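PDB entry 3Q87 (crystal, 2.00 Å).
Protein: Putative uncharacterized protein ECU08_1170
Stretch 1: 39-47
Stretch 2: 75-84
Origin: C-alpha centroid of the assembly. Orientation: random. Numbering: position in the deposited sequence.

Stretch 1, residues 39-47: IFNKHMFTE
Stretch 2 (75-84) SFVENPGDDE

Stretch 1 enters as an extended loop and passes into a weakly bonded helix at about 42-47; stretch 2 ends a helix at E78, leaves helical phi/psi at N79 (-108/86) and makes a type I turn from N79 to D82, closed by D82 N to N79 O at 3.0 Å. The CA atoms pair K42 with P80 (7.3 Å) and T46 with V77 (5.4 Å). I39 points away, whereas F40 (phi/psi -131/166, chi1 p) points toward stretch 2. F40 CZ lies 3.9 Å from F76 CE1, and F40 CE1, at the ring edge, lies 3.6 Å from D83 OD2. K42 (phi/psi -49/-47) extends as m, t, t, t, so its ammonium reaches the turn: K42 NZ donates to P80 O at 2.9 Å and forms a salt bridge with D83 OD1 at 3.0 Å, a contact that is also a weak hydrogen bond. Along the same side chain, K42 CG approaches the F76 ring edge, 4.2 Å from F76 CZ. F76 (chi1 t, chi2 84°) points toward stretch 1. F45 (m) sets F45 CB 4.3 Å from F76 CE2, while its ring leads away. T46 (p) makes the closest approach to the F76 ring, T46 CG2 to F76 CE2 3.2 Å, as T46 OG1 turns back to H43 O at 3.3 Å; T46 O lies 4.2 Å from V77 CG1.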

# COMPACT_ATOMS: atom_id res chain seq x y z
N ILE A 39 -3.23 -11.80 5.26
CA ILE A 39 -4.52 -11.65 4.64
C ILE A 39 -4.33 -11.28 3.17
O ILE A 39 -3.53 -10.39 2.85
CB ILE A 39 -5.31 -10.57 5.35
CG1 ILE A 39 -5.38 -10.90 6.84
CG2 ILE A 39 -6.71 -10.45 4.77
CD1 ILE A 39 -6.13 -9.89 7.63
N PHE A 40 -5.03 -11.97 2.27
CA PHE A 40 -5.02 -11.60 0.85
C PHE A 40 -6.41 -11.49 0.22
O PHE A 40 -7.41 -11.92 0.81
CB PHE A 40 -4.11 -12.52 0.03
CG PHE A 40 -4.63 -13.94 -0.13
CD1 PHE A 40 -4.61 -14.83 0.94
CD2 PHE A 40 -5.08 -14.38 -1.37
CE1 PHE A 40 -5.07 -16.14 0.79
CE2 PHE A 40 -5.54 -15.70 -1.53
CZ PHE A 40 -5.54 -16.57 -0.45
N ASN A 41 -6.48 -10.90 -0.96
CA ASN A 41 -7.73 -10.68 -1.67
C ASN A 41 -8.10 -11.91 -2.50
O ASN A 41 -7.84 -11.98 -3.71
CB ASN A 41 -7.61 -9.44 -2.55
CG ASN A 41 -7.08 -8.26 -1.78
OD1 ASN A 41 -7.81 -7.62 -1.03
ND2 ASN A 41 -5.79 -7.98 -1.94
N LYS A 42 -8.68 -12.88 -1.80
CA LYS A 42 -8.96 -14.19 -2.38
C LYS A 42 -9.65 -14.13 -3.74
O LYS A 42 -9.23 -14.80 -4.67
CB LYS A 42 -9.74 -15.04 -1.38
CG LYS A 42 -8.87 -15.55 -0.25
CD LYS A 42 -9.66 -16.31 0.80
CE LYS A 42 -8.71 -17.06 1.72
NZ LYS A 42 -9.41 -18.03 2.60
N HIS A 43 -10.69 -13.31 -3.85
CA HIS A 43 -11.42 -13.20 -5.11
C HIS A 43 -10.53 -12.85 -6.31
O HIS A 43 -10.83 -13.25 -7.45
CB HIS A 43 -12.56 -12.19 -4.98
CG HIS A 43 -12.10 -10.77 -4.96
ND1 HIS A 43 -12.26 -9.93 -6.04
CD2 HIS A 43 -11.49 -10.04 -4.00
CE1 HIS A 43 -11.77 -8.74 -5.74
NE2 HIS A 43 -11.30 -8.78 -4.51
N MET A 44 -9.45 -12.11 -6.06
CA MET A 44 -8.56 -11.73 -7.15
C MET A 44 -7.86 -12.96 -7.71
O MET A 44 -7.49 -13.00 -8.89
CB MET A 44 -7.52 -10.71 -6.67
CG MET A 44 -8.08 -9.32 -6.33
SD MET A 44 -8.96 -8.51 -7.69
CE MET A 44 -7.69 -7.42 -8.33
N PHE A 45 -7.71 -13.97 -6.86
CA PHE A 45 -6.99 -15.18 -7.23
C PHE A 45 -7.91 -16.36 -7.57
O PHE A 45 -7.44 -17.41 -7.99
CB PHE A 45 -5.97 -15.54 -6.14
CG PHE A 45 -4.92 -14.47 -5.94
CD1 PHE A 45 -5.08 -13.51 -4.95
CD2 PHE A 45 -3.81 -14.41 -6.75
CE1 PHE A 45 -4.12 -12.52 -4.78
CE2 PHE A 45 -2.85 -13.42 -6.58
CZ PHE A 45 -3.01 -12.47 -5.59
N THR A 46 -9.22 -16.17 -7.40
CA THR A 46 -10.19 -17.22 -7.74
C THR A 46 -10.79 -16.99 -9.12
O THR A 46 -10.96 -17.94 -9.88
CB THR A 46 -11.36 -17.38 -6.70
OG1 THR A 46 -12.04 -16.12 -6.51
CG2 THR A 46 -10.87 -17.91 -5.37
N GLU A 47 -11.12 -15.74 -9.42
CA GLU A 47 -11.80 -15.41 -10.67
C GLU A 47 -11.17 -16.08 -11.90
O GLU A 47 -9.96 -16.33 -11.92
CB GLU A 47 -11.84 -13.90 -10.87
CG GLU A 47 -12.70 -13.18 -9.84
CD GLU A 47 -12.41 -11.70 -9.79
OE1 GLU A 47 -11.59 -11.23 -10.62
OE2 GLU A 47 -12.98 -11.00 -8.92
N SER A 75 -8.40 -26.88 -6.53
CA SER A 75 -8.96 -27.11 -5.21
C SER A 75 -9.17 -25.80 -4.45
O SER A 75 -10.17 -25.64 -3.75
CB SER A 75 -8.11 -28.10 -4.40
OG SER A 75 -6.82 -27.58 -4.15
N PHE A 76 -8.25 -24.85 -4.59
CA PHE A 76 -8.42 -23.54 -3.94
C PHE A 76 -9.63 -22.82 -4.50
O PHE A 76 -10.39 -22.18 -3.77
CB PHE A 76 -7.18 -22.66 -4.09
CG PHE A 76 -7.42 -21.22 -3.72
CD1 PHE A 76 -7.35 -20.80 -2.40
CD2 PHE A 76 -7.75 -20.28 -4.70
CE1 PHE A 76 -7.58 -19.48 -2.06
CE2 PHE A 76 -7.97 -18.96 -4.37
CZ PHE A 76 -7.89 -18.56 -3.05
N VAL A 77 -9.80 -22.91 -5.81
CA VAL A 77 -10.99 -22.36 -6.46
C VAL A 77 -12.26 -23.03 -5.91
O VAL A 77 -13.28 -22.37 -5.73
CB VAL A 77 -10.92 -22.52 -7.99
CG1 VAL A 77 -12.09 -21.83 -8.64
CG2 VAL A 77 -9.60 -21.95 -8.52
N GLU A 78 -12.19 -24.34 -5.65
CA GLU A 78 -13.33 -25.04 -5.05
C GLU A 78 -13.55 -24.51 -3.65
O GLU A 78 -14.53 -23.81 -3.37
CB GLU A 78 -13.08 -26.56 -4.92
CG GLU A 78 -12.38 -27.26 -6.07
CD GLU A 78 -12.22 -28.76 -5.80
OE1 GLU A 78 -11.08 -29.28 -5.85
OE2 GLU A 78 -13.24 -29.43 -5.52
N ASN A 79 -12.62 -24.88 -2.77
CA ASN A 79 -12.67 -24.52 -1.36
C ASN A 79 -11.61 -23.46 -1.05
O ASN A 79 -10.49 -23.80 -0.64
CB ASN A 79 -12.42 -25.77 -0.51
CG ASN A 79 -12.35 -25.47 0.98
OD1 ASN A 79 -12.84 -24.44 1.44
ND2 ASN A 79 -11.75 -26.38 1.73
N PRO A 80 -11.97 -22.18 -1.24
CA PRO A 80 -11.06 -21.05 -0.98
C PRO A 80 -10.64 -20.99 0.48
O PRO A 80 -9.63 -20.36 0.81
CB PRO A 80 -11.91 -19.82 -1.35
CG PRO A 80 -13.01 -20.35 -2.22
CD PRO A 80 -13.29 -21.73 -1.70
N GLY A 81 -11.42 -21.63 1.35
CA GLY A 81 -11.12 -21.70 2.76
C GLY A 81 -9.84 -22.47 3.04
O GLY A 81 -9.19 -22.25 4.06
N ASP A 82 -9.48 -23.37 2.13
CA ASP A 82 -8.25 -24.15 2.26
C ASP A 82 -7.14 -23.52 1.44
O ASP A 82 -6.86 -23.93 0.31
CB ASP A 82 -8.46 -25.61 1.85
CG ASP A 82 -9.05 -26.46 2.96
OD1 ASP A 82 -9.17 -25.95 4.10
OD2 ASP A 82 -9.38 -27.64 2.70
N ASP A 83 -6.50 -22.52 2.03
CA ASP A 83 -5.52 -21.73 1.30
C ASP A 83 -4.16 -21.81 1.95
O ASP A 83 -3.36 -20.89 1.82
CB ASP A 83 -5.98 -20.27 1.24
CG ASP A 83 -6.50 -19.76 2.56
OD1 ASP A 83 -7.52 -20.30 3.05
OD2 ASP A 83 -5.91 -18.82 3.12
N GLU A 84 -3.90 -22.91 2.65
CA GLU A 84 -2.59 -23.10 3.27
C GLU A 84 -1.50 -23.11 2.19
O GLU A 84 -0.44 -22.52 2.37
CB GLU A 84 -2.56 -24.40 4.08
CG GLU A 84 -3.78 -24.61 4.99
CD GLU A 84 -5.04 -24.98 4.22
OE1 GLU A 84 -4.96 -25.82 3.29
OE2 GLU A 84 -6.12 -24.44 4.55